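Local atomic coordinates of carbon monoxide oxidation system transcription regulator CooA-1 (Carboxydothermus hydrogenoformans, PDB entry 2HKX), a protein that probably acts as a heme-containing, carbon monoxide-sensing transcription factor that binds DNA to control genes for carbon monoxide oxidation. Residues 39-44 against 84-89; 47-52 against 76-81. The protein carries 2 engineered substitutions. All blocks are in the same frame, centred on the assembly; numbering follows the deposited sequence.

Contact 1: residues 39-44 against 84-89; sequences LYTPNT and RAFIQA. With HEM (protoporphyrin IX containing Fe), chain C.
L39 and Y40 both meet I87 across an antiparallel pair of strands, and they illustrate how a classic beta bulge fits an extra residue into a sheet. The carbonyl oxygen of I87 accepts two backbone N-H groups: L39 N lies 2.7 Å from I87 O, whereas Y40 N makes a longer but straighter bond of 3.3 Å to I87 O, in the carbonyl plane and on a lone pair. I87 N returns a bond to Y40 O, at 3.0 Å. On the face carrying Y40 and I87, CD1 of I87 packs against Y40 CB. L39 sends its CD1 along the neighbouring strand to the CB of A89, 3.9 Å away. Farther on, where 39-44 leaves the sheet, P42 takes over. Its CB rests on the carbonyl oxygen of R84; its CG touches that same oxygen and also CE1 of F86; its CD sits over the middle of the F86 ring, 3.5 Å from the centroid, in a CH-pi contact. F86 holds its CG anti to its own carbonyl carbon (chi1 -72°), which lets the ring reach P42 and lie alongside T41 OG1. Where the regular pairing stops, a water donates to both T41 O and A85 O. At the far end R84 turns to the heme: its backbone N bonds to propionate oxygen O2A at 2.7 Å, and its NH2 makes a weak bond to O1A. NH1 has a weak hydrogen bond to T130 of the second subunit. The bulged pairing thus ties strand 38-40, outermost in its sheet within the chain, to the strand that follows the heme-binding turn, and R84's hold on both oxygens of one propionate, from backbone and guanidinium, would be expected to favour its negative charge.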
ATOM      1  N   LEU A  39      19.059   4.667  -3.503  1.00 62.32           N
ATOM      2  CA  LEU A  39      18.517   5.944  -4.005  1.00 62.70           C
ATOM      3  C   LEU A  39      18.274   6.877  -2.843  1.00 63.75           C
ATOM      4  O   LEU A  39      18.675   8.027  -2.880  1.00 66.66           O
ATOM      5  CB  LEU A  39      17.184   5.744  -4.733  1.00 59.78           C
ATOM      6  CG  LEU A  39      17.180   5.124  -6.127  1.00 59.61           C
ATOM      7  CD1 LEU A  39      17.717   3.686  -6.133  1.00 57.18           C
ATOM      8  CD2 LEU A  39      15.769   5.199  -6.694  1.00 58.45           C
ATOM      9  N   TYR A  40      17.617   6.366  -1.805  1.00 61.88           N
ATOM     10  CA  TYR A  40      17.243   7.181  -0.656  1.00 63.44           C
ATOM     11  C   TYR A  40      17.341   6.422   0.644  1.00 62.91           C
ATOM     12  O   TYR A  40      17.175   5.206   0.703  1.00 60.04           O
ATOM     13  CB  TYR A  40      15.833   7.813  -0.817  1.00 62.78           C
ATOM     14  CG  TYR A  40      15.700   8.645  -2.075  1.00 65.48           C
ATOM     15  CD1 TYR A  40      15.038   8.141  -3.193  1.00 65.26           C
ATOM     16  CD2 TYR A  40      16.280   9.910  -2.168  1.00 70.39           C
ATOM     17  CE1 TYR A  40      14.941   8.873  -4.365  1.00 66.05           C
ATOM     18  CE2 TYR A  40      16.181  10.661  -3.344  1.00 73.20           C
ATOM     19  CZ  TYR A  40      15.502  10.127  -4.436  1.00 69.71           C
ATOM     20  OH  TYR A  40      15.400  10.840  -5.602  1.00 71.29           O
ATOM     21  N   THR A  41      17.592   7.204   1.681  1.00 66.44           N
ATOM     22  CA  THR A  41      17.788   6.770   3.039  1.00 68.67           C
ATOM     23  C   THR A  41      16.558   7.261   3.834  1.00 69.11           C
ATOM     24  O   THR A  41      15.815   8.115   3.347  1.00 69.24           O
ATOM     25  CB  THR A  41      19.111   7.408   3.528  1.00 73.71           C
ATOM     26  OG1 THR A  41      19.765   6.551   4.464  1.00 76.93           O
ATOM     27  CG2 THR A  41      18.889   8.788   4.130  1.00 77.78           C
ATOM     28  N   PRO A  42      16.301   6.710   5.032  1.00 70.32           N
ATOM     29  CA  PRO A  42      15.150   7.226   5.790  1.00 71.92           C
ATOM     30  C   PRO A  42      15.273   8.710   6.180  1.00 76.84           C
ATOM     31  O   PRO A  42      14.279   9.451   6.131  1.00 77.82           O
ATOM     32  CB  PRO A  42      15.136   6.351   7.047  1.00 73.58           C
ATOM     33  CG  PRO A  42      15.950   5.164   6.697  1.00 71.30           C
ATOM     34  CD  PRO A  42      16.981   5.619   5.744  1.00 70.49           C
ATOM     35  N   ASN A  43      16.474   9.132   6.570  1.00 81.05           N
ATOM     36  CA  ASN A  43      16.729  10.533   6.887  1.00 87.19           C
ATOM     37  C   ASN A  43      17.281  11.342   5.702  1.00 87.98           C
ATOM     38  O   ASN A  43      18.342  11.965   5.800  1.00 92.92           O
ATOM     39  CB  ASN A  43      17.619  10.682   8.142  1.00 93.17           C
ATOM     40  CG  ASN A  43      18.753   9.663   8.200  1.00 93.26           C
ATOM     41  OD1 ASN A  43      18.892   8.803   7.326  1.00 89.19           O
ATOM     42  ND2 ASN A  43      19.568   9.757   9.252  1.00 98.73           N
ATOM     43  N   THR A  44      16.561  11.309   4.581  1.00 83.89           N
ATOM     44  CA  THR A  44      16.849  12.198   3.466  1.00 85.37           C
ATOM     45  C   THR A  44      16.342  13.573   3.888  1.00 89.82           C
ATOM     46  O   THR A  44      15.221  13.690   4.390  1.00 89.11           O
ATOM     47  CB  THR A  44      16.127  11.761   2.174  1.00 80.34           C
ATOM     48  OG1 THR A  44      16.256  10.343   2.001  1.00 78.33           O
ATOM     49  CG2 THR A  44      16.712  12.455   0.959  1.00 82.11           C
ATOM     50  N   ARG A  84      10.343   6.371   6.427  1.00 53.87           N
ATOM     51  CA  ARG A  84      11.425   5.711   7.202  1.00 53.02           C
ATOM     52  C   ARG A  84      12.108   4.567   6.465  1.00 51.01           C
ATOM     53  O   ARG A  84      12.943   3.837   7.035  1.00 52.62           O
ATOM     54  CB  ARG A  84      10.858   5.140   8.496  1.00 53.33           C
ATOM     55  CG  ARG A  84      10.176   3.765   8.322  1.00 51.92           C
ATOM     56  CD  ARG A  84       9.393   3.379   9.564  1.00 54.01           C
ATOM     57  NE  ARG A  84       8.145   4.129   9.517  1.00 61.12           N
ATOM     58  CZ  ARG A  84       7.449   4.572  10.558  1.00 58.42           C
ATOM     59  NH1 ARG A  84       7.860   4.351  11.805  1.00 58.82           N
ATOM     60  NH2 ARG A  84       6.331   5.224  10.319  1.00 52.64           N
ATOM     61  N   ALA A  85      11.772   4.380   5.208  1.00 49.00           N
ATOM     62  CA  ALA A  85      12.261   3.217   4.492  1.00 46.99           C
ATOM     63  C   ALA A  85      13.475   3.522   3.638  1.00 48.17           C
ATOM     64  O   ALA A  85      13.651   4.645   3.159  1.00 48.65           O
ATOM     65  CB  ALA A  85      11.180   2.649   3.651  1.00 46.11           C
ATOM     66  N   PHE A  86      14.322   2.510   3.471  1.00 47.65           N
ATOM     67  CA  PHE A  86      15.379   2.565   2.493  1.00 49.46           C
ATOM     68  C   PHE A  86      14.814   2.277   1.119  1.00 49.05           C
ATOM     69  O   PHE A  86      13.787   1.624   0.992  1.00 47.75           O
ATOM     70  CB  PHE A  86      16.481   1.577   2.839  1.00 49.87           C
ATOM     71  CG  PHE A  86      17.294   1.988   4.026  1.00 52.11           C
ATOM     72  CD1 PHE A  86      16.829   1.759   5.321  1.00 50.44           C
ATOM     73  CD2 PHE A  86      18.514   2.631   3.847  1.00 54.58           C
ATOM     74  CE1 PHE A  86      17.580   2.154   6.419  1.00 54.06           C
ATOM     75  CE2 PHE A  86      19.280   3.036   4.954  1.00 56.32           C
ATOM     76  CZ  PHE A  86      18.808   2.803   6.235  1.00 55.86           C
ATOM     77  N   ILE A  87      15.484   2.798   0.097  1.00 51.21           N
ATOM     78  CA  ILE A  87      15.072   2.615  -1.302  1.00 51.00           C
ATOM     79  C   ILE A  87      16.336   2.306  -2.098  1.00 52.96           C
ATOM     80  O   ILE A  87      17.243   3.119  -2.164  1.00 53.84           O
ATOM     81  CB  ILE A  87      14.319   3.867  -1.876  1.00 51.74           C
ATOM     82  CG1 ILE A  87      13.144   4.254  -0.960  1.00 50.16           C
ATOM     83  CG2 ILE A  87      13.838   3.587  -3.313  1.00 51.27           C
ATOM     84  CD1 ILE A  87      12.436   5.521  -1.295  1.00 50.81           C
ATOM     85  N   GLN A  88      16.380   1.105  -2.675  1.00 53.15           N
ATOM     86  CA  GLN A  88      17.558   0.585  -3.326  1.00 55.34           C
ATOM     87  C   GLN A  88      17.218   0.119  -4.744  1.00 56.63           C
ATOM     88  O   GLN A  88      16.147  -0.464  -4.998  1.00 56.18           O
ATOM     89  CB  GLN A  88      18.142  -0.587  -2.493  1.00 55.83           C
ATOM     90  CG  GLN A  88      19.271  -1.399  -3.141  1.00 56.72           C
ATOM     91  CD  GLN A  88      19.879  -2.469  -2.231  1.00 58.69           C
ATOM     92  OE1 GLN A  88      21.085  -2.438  -1.940  1.00 62.81           O
ATOM     93  NE2 GLN A  88      19.072  -3.441  -1.818  1.00 56.12           N
ATOM     94  N   ALA A  89      18.151   0.376  -5.655  1.00 59.13           N
ATOM     95  CA  ALA A  89      18.126  -0.188  -6.998  1.00 60.98           C
ATOM     96  C   ALA A  89      18.350  -1.692  -6.932  1.00 61.38           C
ATOM     97  O   ALA A  89      19.332  -2.164  -6.350  1.00 61.61           O
ATOM     98  CB  ALA A  89      19.198   0.481  -7.882  1.00 62.58           C
TER
HETATM   99  CHA HEM C 300       4.004   9.499   4.655  1.00 57.69           C
HETATM  100  CHB HEM C 300       3.644   7.223   0.406  1.00 59.58           C
HETATM  101  CHC HEM C 300       3.160  11.491  -1.934  1.00 60.43           C
HETATM  102  CHD HEM C 300       2.570  13.628   2.345  1.00 61.63           C
HETATM  103  C1A HEM C 300       4.000   8.475   3.737  1.00 55.38           C
HETATM  104  C2A HEM C 300       4.237   7.067   3.978  1.00 56.91           C
HETATM  105  C3A HEM C 300       4.122   6.442   2.809  1.00 57.83           C
HETATM  106  C4A HEM C 300       3.831   7.428   1.772  1.00 57.92           C
HETATM  107  CMA HEM C 300       4.288   4.925   2.570  1.00 58.13           C
HETATM  108  CAA HEM C 300       4.571   6.418   5.353  1.00 59.26           C
HETATM  109  CBA HEM C 300       5.506   7.344   6.156  1.00 62.03           C
HETATM  110  CGA HEM C 300       6.623   6.669   6.939  1.00 61.81           C
HETATM  111  O1A HEM C 300       6.552   6.660   8.182  1.00 61.48           O
HETATM  112  O2A HEM C 300       7.608   6.156   6.352  1.00 64.12           O
HETATM  113  C1B HEM C 300       3.475   8.175  -0.597  1.00 59.38           C
HETATM  114  C2B HEM C 300       3.277   7.898  -2.010  1.00 60.31           C
HETATM  115  C3B HEM C 300       3.146   9.076  -2.651  1.00 60.27           C
HETATM  116  C4B HEM C 300       3.252  10.141  -1.673  1.00 59.96           C
HETATM  117  CMB HEM C 300       3.242   6.487  -2.649  1.00 59.57           C
HETATM  118  CAB HEM C 300       2.924   9.299  -4.164  1.00 63.50           C
HETATM  119  CBB HEM C 300       1.976   8.620  -4.845  1.00 64.40           C
HETATM  120  C1C HEM C 300       2.907  12.463  -1.000  1.00 59.78           C
HETATM  121  C2C HEM C 300       2.519  13.847  -1.246  1.00 62.02           C
HETATM  122  C3C HEM C 300       2.354  14.446  -0.064  1.00 63.96           C
HETATM  123  C4C HEM C 300       2.632  13.447   0.975  1.00 62.08           C
HETATM  124  CMC HEM C 300       2.324  14.525  -2.614  1.00 62.37           C
HETATM  125  CAC HEM C 300       1.937  15.927   0.141  1.00 64.64           C
HETATM  126  CBC HEM C 300       2.646  16.746   0.952  1.00 68.96           C
HETATM  127  C1D HEM C 300       2.947  12.714   3.322  1.00 61.65           C
HETATM  128  C2D HEM C 300       3.039  13.093   4.718  1.00 61.20           C
HETATM  129  C3D HEM C 300       3.501  11.829   5.479  1.00 61.66           C
HETATM  130  C4D HEM C 300       3.606  10.803   4.432  1.00 59.60           C
HETATM  131  CMD HEM C 300       2.741  14.507   5.265  1.00 60.79           C
HETATM  132  CAD HEM C 300       3.751  11.708   7.020  1.00 65.69           C
HETATM  133  CBD HEM C 300       4.977  12.495   7.568  1.00 72.55           C
HETATM  134  CGD HEM C 300       4.721  13.751   8.437  1.00 75.28           C
HETATM  135  O1D HEM C 300       4.629  13.684   9.702  1.00 75.02           O
HETATM  136  O2D HEM C 300       4.625  14.880   7.876  1.00 75.84           O
HETATM  137  NA  HEM C 300       3.785   8.639   2.391  1.00 57.09           N
HETATM  138  NB  HEM C 300       3.458   9.558  -0.449  1.00 55.80           N
HETATM  139  NC  HEM C 300       2.950  12.252   0.362  1.00 59.14           N
HETATM  140  ND  HEM C 300       3.284  11.356   3.169  1.00 55.65           N
HETATM  141 FE   HEM C 300       3.419  10.406   1.329  1.00 59.79          FE
HETATM  142  O   HOH W   1      13.407   6.843   1.636  1.00 63.63           O

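Contact 2: residues 47-52 against 76-81; sequences NLVFLV and GDIFCT. With HEM (protoporphyrin IX containing Fe), chain C.
Regular antiparallel strand pairing, buried and forming part of the wall against the heme, joins 47-52 to 76-81 in the beta-roll of the sensor domain; strand 78-80 is the outermost strand of its sheet within the chain. The pairs alternate as expected: F50 and F79 form the hydrogen-bonded pair, with F50 N to F79 O at 3.0 Å and F79 N to F50 O at 2.9 Å, while V49 with C80 and L51 with I78 are non-hydrogen-bonded. Beyond them, V52 N bonds to D77 O, and G76 N bonds to V52 O; G76, with phi 105°, adopts a backbone conformation suited to glycine. At the other end a side chain replaces a backbone acceptor. T81 OG1, set between its own N and carbonyl carbon (chi1 66°), accepts L48 N at 2.8 Å and is also hydrogen-bonded to the backbone oxygen of R46, so this buried hydroxyl accepts one hydrogen bond and donates another. Two faces diverge in character. On one, the F50 ring lies with one face against F79 CA and its CZ 3.5 Å from F79 CB, while C80 O approaches the ring edge; the F79 side chain leads away and reaches a heme methyl with CD1. On the other, V49 CG1 meets I78 CG1, CD1 of I78 crosses to L51 CD2, and CG2 of I78 touches the vinyl carbon CBB of the heme at 3.6 Å. C80 stands on this second face, its SG 3.4 Å from heme NB, above the porphyrin. While V49 and L51 turn their backbone bonds to strand 93-99 on the other flank, the pocket residues I78, F79 and C80 give the porphyrin apolar carbon contacts and a single sulfur.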
ATOM      1  N   ASN A  47      12.727  16.258   0.437  1.00 83.73           N
ATOM      2  CA  ASN A  47      11.441  15.596   0.313  1.00 78.62           C
ATOM      3  C   ASN A  47      10.857  15.688  -1.099  1.00 75.66           C
ATOM      4  O   ASN A  47      10.402  16.732  -1.546  1.00 77.86           O
ATOM      5  CB  ASN A  47      10.467  16.029   1.423  1.00 81.44           C
ATOM      6  CG  ASN A  47      10.657  15.218   2.733  1.00 82.46           C
ATOM      7  OD1 ASN A  47      10.146  15.609   3.782  1.00 87.11           O
ATOM      8  ND2 ASN A  47      11.387  14.090   2.662  1.00 79.38           N
ATOM      9  N   LEU A  48      10.903  14.556  -1.790  1.00 70.58           N
ATOM     10  CA  LEU A  48      10.631  14.472  -3.216  1.00 68.64           C
ATOM     11  C   LEU A  48       9.514  13.481  -3.505  1.00 64.87           C
ATOM     12  O   LEU A  48       9.231  12.594  -2.695  1.00 62.49           O
ATOM     13  CB  LEU A  48      11.903  14.006  -3.955  1.00 67.81           C
ATOM     14  CG  LEU A  48      13.251  14.684  -3.650  1.00 72.15           C
ATOM     15  CD1 LEU A  48      14.396  14.057  -4.453  1.00 70.30           C
ATOM     16  CD2 LEU A  48      13.182  16.190  -3.912  1.00 75.37           C
ATOM     17  N   VAL A  49       8.892  13.635  -4.670  1.00 64.51           N
ATOM     18  CA  VAL A  49       8.109  12.564  -5.275  1.00 61.69           C
ATOM     19  C   VAL A  49       8.855  12.072  -6.520  1.00 60.88           C
ATOM     20  O   VAL A  49       9.406  12.867  -7.280  1.00 62.10           O
ATOM     21  CB  VAL A  49       6.677  13.008  -5.627  1.00 63.47           C
ATOM     22  CG1 VAL A  49       5.942  11.919  -6.404  1.00 62.12           C
ATOM     23  CG2 VAL A  49       5.911  13.361  -4.362  1.00 65.41           C
ATOM     24  N   PHE A  50       8.903  10.756  -6.708  1.00 58.34           N
ATOM     25  CA  PHE A  50       9.618  10.213  -7.839  1.00 58.65           C
ATOM     26  C   PHE A  50       8.845   9.083  -8.498  1.00 57.72           C
ATOM     27  O   PHE A  50       8.061   8.371  -7.850  1.00 55.90           O
ATOM     28  CB  PHE A  50      11.039   9.762  -7.431  1.00 58.47           C
ATOM     29  CG  PHE A  50      11.075   8.502  -6.570  1.00 56.99           C
ATOM     30  CD1 PHE A  50      11.166   7.248  -7.155  1.00 56.25           C
ATOM     31  CD2 PHE A  50      11.033   8.592  -5.174  1.00 58.53           C
ATOM     32  CE1 PHE A  50      11.203   6.073  -6.351  1.00 58.61           C
ATOM     33  CE2 PHE A  50      11.073   7.444  -4.354  1.00 58.16           C
ATOM     34  CZ  PHE A  50      11.156   6.178  -4.938  1.00 56.04           C
ATOM     35  N   LEU A  51       9.060   8.922  -9.797  1.00 59.06           N
ATOM     36  CA  LEU A  51       8.601   7.700 -10.451  1.00 59.36           C
ATOM     37  C   LEU A  51       9.711   6.984 -11.181  1.00 58.56           C
ATOM     38  O   LEU A  51      10.614   7.616 -11.702  1.00 60.10           O
ATOM     39  CB  LEU A  51       7.391   7.925 -11.368  1.00 62.68           C
ATOM     40  CG  LEU A  51       7.436   8.838 -12.563  1.00 66.85           C
ATOM     41  CD1 LEU A  51       6.630   8.174 -13.641  1.00 71.82           C
ATOM     42  CD2 LEU A  51       6.824  10.158 -12.169  1.00 71.65           C
ATOM     43  N   VAL A  52       9.635   5.655 -11.164  1.00 56.57           N
ATOM     44  CA  VAL A  52      10.562   4.790 -11.870  1.00 56.15           C
ATOM     45  C   VAL A  52      10.253   4.890 -13.362  1.00 58.71           C
ATOM     46  O   VAL A  52       9.136   4.588 -13.807  1.00 60.13           O
ATOM     47  CB  VAL A  52      10.473   3.323 -11.334  1.00 55.39           C
ATOM     48  CG1 VAL A  52      11.686   2.502 -11.760  1.00 54.87           C
ATOM     49  CG2 VAL A  52      10.390   3.350  -9.832  1.00 51.91           C
ATOM     50  N   GLY A  76       6.713   3.019 -14.101  1.00 68.73           N
ATOM     51  CA  GLY A  76       5.347   3.525 -13.956  1.00 70.07           C
ATOM     52  C   GLY A  76       4.975   3.853 -12.516  1.00 67.65           C
ATOM     53  O   GLY A  76       4.226   4.787 -12.268  1.00 68.67           O
ATOM     54  N   ASP A  77       5.511   3.091 -11.564  1.00 65.04           N
ATOM     55  CA  ASP A  77       5.172   3.264 -10.150  1.00 62.80           C
ATOM     56  C   ASP A  77       5.769   4.529  -9.585  1.00 62.11           C
ATOM     57  O   ASP A  77       6.744   5.037 -10.098  1.00 62.76           O
ATOM     58  CB  ASP A  77       5.607   2.059  -9.311  1.00 60.41           C
ATOM     59  CG  ASP A  77       4.837   0.788  -9.667  1.00 61.02           C
ATOM     60  OD1 ASP A  77       5.392  -0.299  -9.455  1.00 58.47           O
ATOM     61  OD2 ASP A  77       3.689   0.880 -10.165  1.00 64.23           O
ATOM     62  N   ILE A  78       5.160   5.007  -8.511  1.00 61.50           N
ATOM     63  CA  ILE A  78       5.443   6.298  -7.938  1.00 62.55           C
ATOM     64  C   ILE A  78       5.588   6.175  -6.404  1.00 60.15           C
ATOM     65  O   ILE A  78       4.999   5.271  -5.769  1.00 59.21           O
ATOM     66  CB  ILE A  78       4.402   7.358  -8.458  1.00 65.43           C
ATOM     67  CG1 ILE A  78       4.888   8.788  -8.224  1.00 67.43           C
ATOM     68  CG2 ILE A  78       2.990   7.098  -7.920  1.00 67.47           C
ATOM     69  CD1 ILE A  78       4.177   9.835  -9.062  1.00 71.02           C
ATOM     70  N   PHE A  79       6.449   7.017  -5.826  1.00 59.24           N
ATOM     71  CA  PHE A  79       6.735   6.976  -4.395  1.00 56.39           C
ATOM     72  C   PHE A  79       7.218   8.343  -3.913  1.00 58.01           C
ATOM     73  O   PHE A  79       7.308   9.288  -4.693  1.00 59.57           O
ATOM     74  CB  PHE A  79       7.753   5.865  -4.055  1.00 54.20           C
ATOM     75  CG  PHE A  79       7.457   5.113  -2.742  1.00 50.00           C
ATOM     76  CD1 PHE A  79       6.360   4.252  -2.641  1.00 47.83           C
ATOM     77  CD2 PHE A  79       8.271   5.286  -1.628  1.00 46.74           C
ATOM     78  CE1 PHE A  79       6.073   3.580  -1.452  1.00 46.94           C
ATOM     79  CE2 PHE A  79       8.005   4.610  -0.415  1.00 45.42           C
ATOM     80  CZ  PHE A  79       6.902   3.759  -0.330  1.00 45.15           C
ATOM     81  N   CYS A  80       7.491   8.450  -2.618  1.00 57.57           N
ATOM     82  CA  CYS A  80       8.021   9.666  -2.033  1.00 59.74           C
ATOM     83  C   CYS A  80       9.321   9.354  -1.277  1.00 58.63           C
ATOM     84  O   CYS A  80       9.801   8.198  -1.269  1.00 58.10           O
ATOM     85  CB  CYS A  80       6.973  10.287  -1.100  1.00 61.34           C
ATOM     86  SG  CYS A  80       6.697   9.303   0.436  1.00 60.03           S
ATOM     87  N   THR A  81       9.893  10.379  -0.657  1.00 59.47           N
ATOM     88  CA  THR A  81      11.122  10.236   0.116  1.00 58.56           C
ATOM     89  C   THR A  81      10.905  10.546   1.602  1.00 58.85           C
ATOM     90  O   THR A  81      11.833  10.486   2.387  1.00 59.24           O
ATOM     91  CB  THR A  81      12.295  11.109  -0.442  1.00 60.75           C
ATOM     92  OG1 THR A  81      11.984  12.500  -0.289  1.00 62.58           O
ATOM     93  CG2 THR A  81      12.585  10.802  -1.918  1.00 60.35           C
TER
HETATM   94  CHA HEM C 300       4.004   9.499   4.655  1.00 57.69           C
HETATM   95  CHB HEM C 300       3.644   7.223   0.406  1.00 59.58           C
HETATM   96  CHC HEM C 300       3.160  11.491  -1.934  1.00 60.43           C
HETATM   97  CHD HEM C 300       2.570  13.628   2.345  1.00 61.63           C
HETATM   98  C1A HEM C 300       4.000   8.475   3.737  1.00 55.38           C
HETATM   99  C2A HEM C 300       4.237   7.067   3.978  1.00 56.91           C
HETATM  100  C3A HEM C 300       4.122   6.442   2.809  1.00 57.83           C
HETATM  101  C4A HEM C 300       3.831   7.428   1.772  1.00 57.92           C
HETATM  102  CMA HEM C 300       4.288   4.925   2.570  1.00 58.13           C
HETATM  103  CAA HEM C 300       4.571   6.418   5.353  1.00 59.26           C
HETATM  104  CBA HEM C 300       5.506   7.344   6.156  1.00 62.03           C
HETATM  105  CGA HEM C 300       6.623   6.669   6.939  1.00 61.81           C
HETATM  106  O1A HEM C 300       6.552   6.660   8.182  1.00 61.48           O
HETATM  107  O2A HEM C 300       7.608   6.156   6.352  1.00 64.12           O
HETATM  108  C1B HEM C 300       3.475   8.175  -0.597  1.00 59.38           C
HETATM  109  C2B HEM C 300       3.277   7.898  -2.010  1.00 60.31           C
HETATM  110  C3B HEM C 300       3.146   9.076  -2.651  1.00 60.27           C
HETATM  111  C4B HEM C 300       3.252  10.141  -1.673  1.00 59.96           C
HETATM  112  CMB HEM C 300       3.242   6.487  -2.649  1.00 59.57           C
HETATM  113  CAB HEM C 300       2.924   9.299  -4.164  1.00 63.50           C
HETATM  114  CBB HEM C 300       1.976   8.620  -4.845  1.00 64.40           C
HETATM  115  C1C HEM C 300       2.907  12.463  -1.000  1.00 59.78           C
HETATM  116  C2C HEM C 300       2.519  13.847  -1.246  1.00 62.02           C
HETATM  117  C3C HEM C 300       2.354  14.446  -0.064  1.00 63.96           C
HETATM  118  C4C HEM C 300       2.632  13.447   0.975  1.00 62.08           C
HETATM  119  CMC HEM C 300       2.324  14.525  -2.614  1.00 62.37           C
HETATM  120  CAC HEM C 300       1.937  15.927   0.141  1.00 64.64           C
HETATM  121  CBC HEM C 300       2.646  16.746   0.952  1.00 68.96           C
HETATM  122  C1D HEM C 300       2.947  12.714   3.322  1.00 61.65           C
HETATM  123  C2D HEM C 300       3.039  13.093   4.718  1.00 61.20           C
HETATM  124  C3D HEM C 300       3.501  11.829   5.479  1.00 61.66           C
HETATM  125  C4D HEM C 300       3.606  10.803   4.432  1.00 59.60           C
HETATM  126  CMD HEM C 300       2.741  14.507   5.265  1.00 60.79           C
HETATM  127  CAD HEM C 300       3.751  11.708   7.020  1.00 65.69           C
HETATM  128  CBD HEM C 300       4.977  12.495   7.568  1.00 72.55           C
HETATM  129  CGD HEM C 300       4.721  13.751   8.437  1.00 75.28           C
HETATM  130  O1D HEM C 300       4.629  13.684   9.702  1.00 75.02           O
HETATM  131  O2D HEM C 300       4.625  14.880   7.876  1.00 75.84           O
HETATM  132  NA  HEM C 300       3.785   8.639   2.391  1.00 57.09           N
HETATM  133  NB  HEM C 300       3.458   9.558  -0.449  1.00 55.80           N
HETATM  134  NC  HEM C 300       2.950  12.252   0.362  1.00 59.14           N
HETATM  135  ND  HEM C 300       3.284  11.356   3.169  1.00 55.65           N
HETATM  136 FE   HEM C 300       3.419  10.406   1.329  1.00 59.79          FE

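How the contacts relate
Both contacts pair strands of the same beta-roll and both touch the heme, but they sit at different depths. Contact 2 is buried throughout, whereas contact 1 is only partly so, its loop half reaching towards the surface. They belong to two different sheets that face each other across the domain interior: Y40 and I87 of contact 1 pack on L48, F50 and T81 of contact 2, and the rings of Y40 and F50 meet. Their chemistry follows their place. Contact 2 presents apolar groups and a sulfur to the porphyrin, while contact 1 has a water and a proline-aromatic contact in its loop half, and its one charged residue, R84, reaches the propionate and the second subunit.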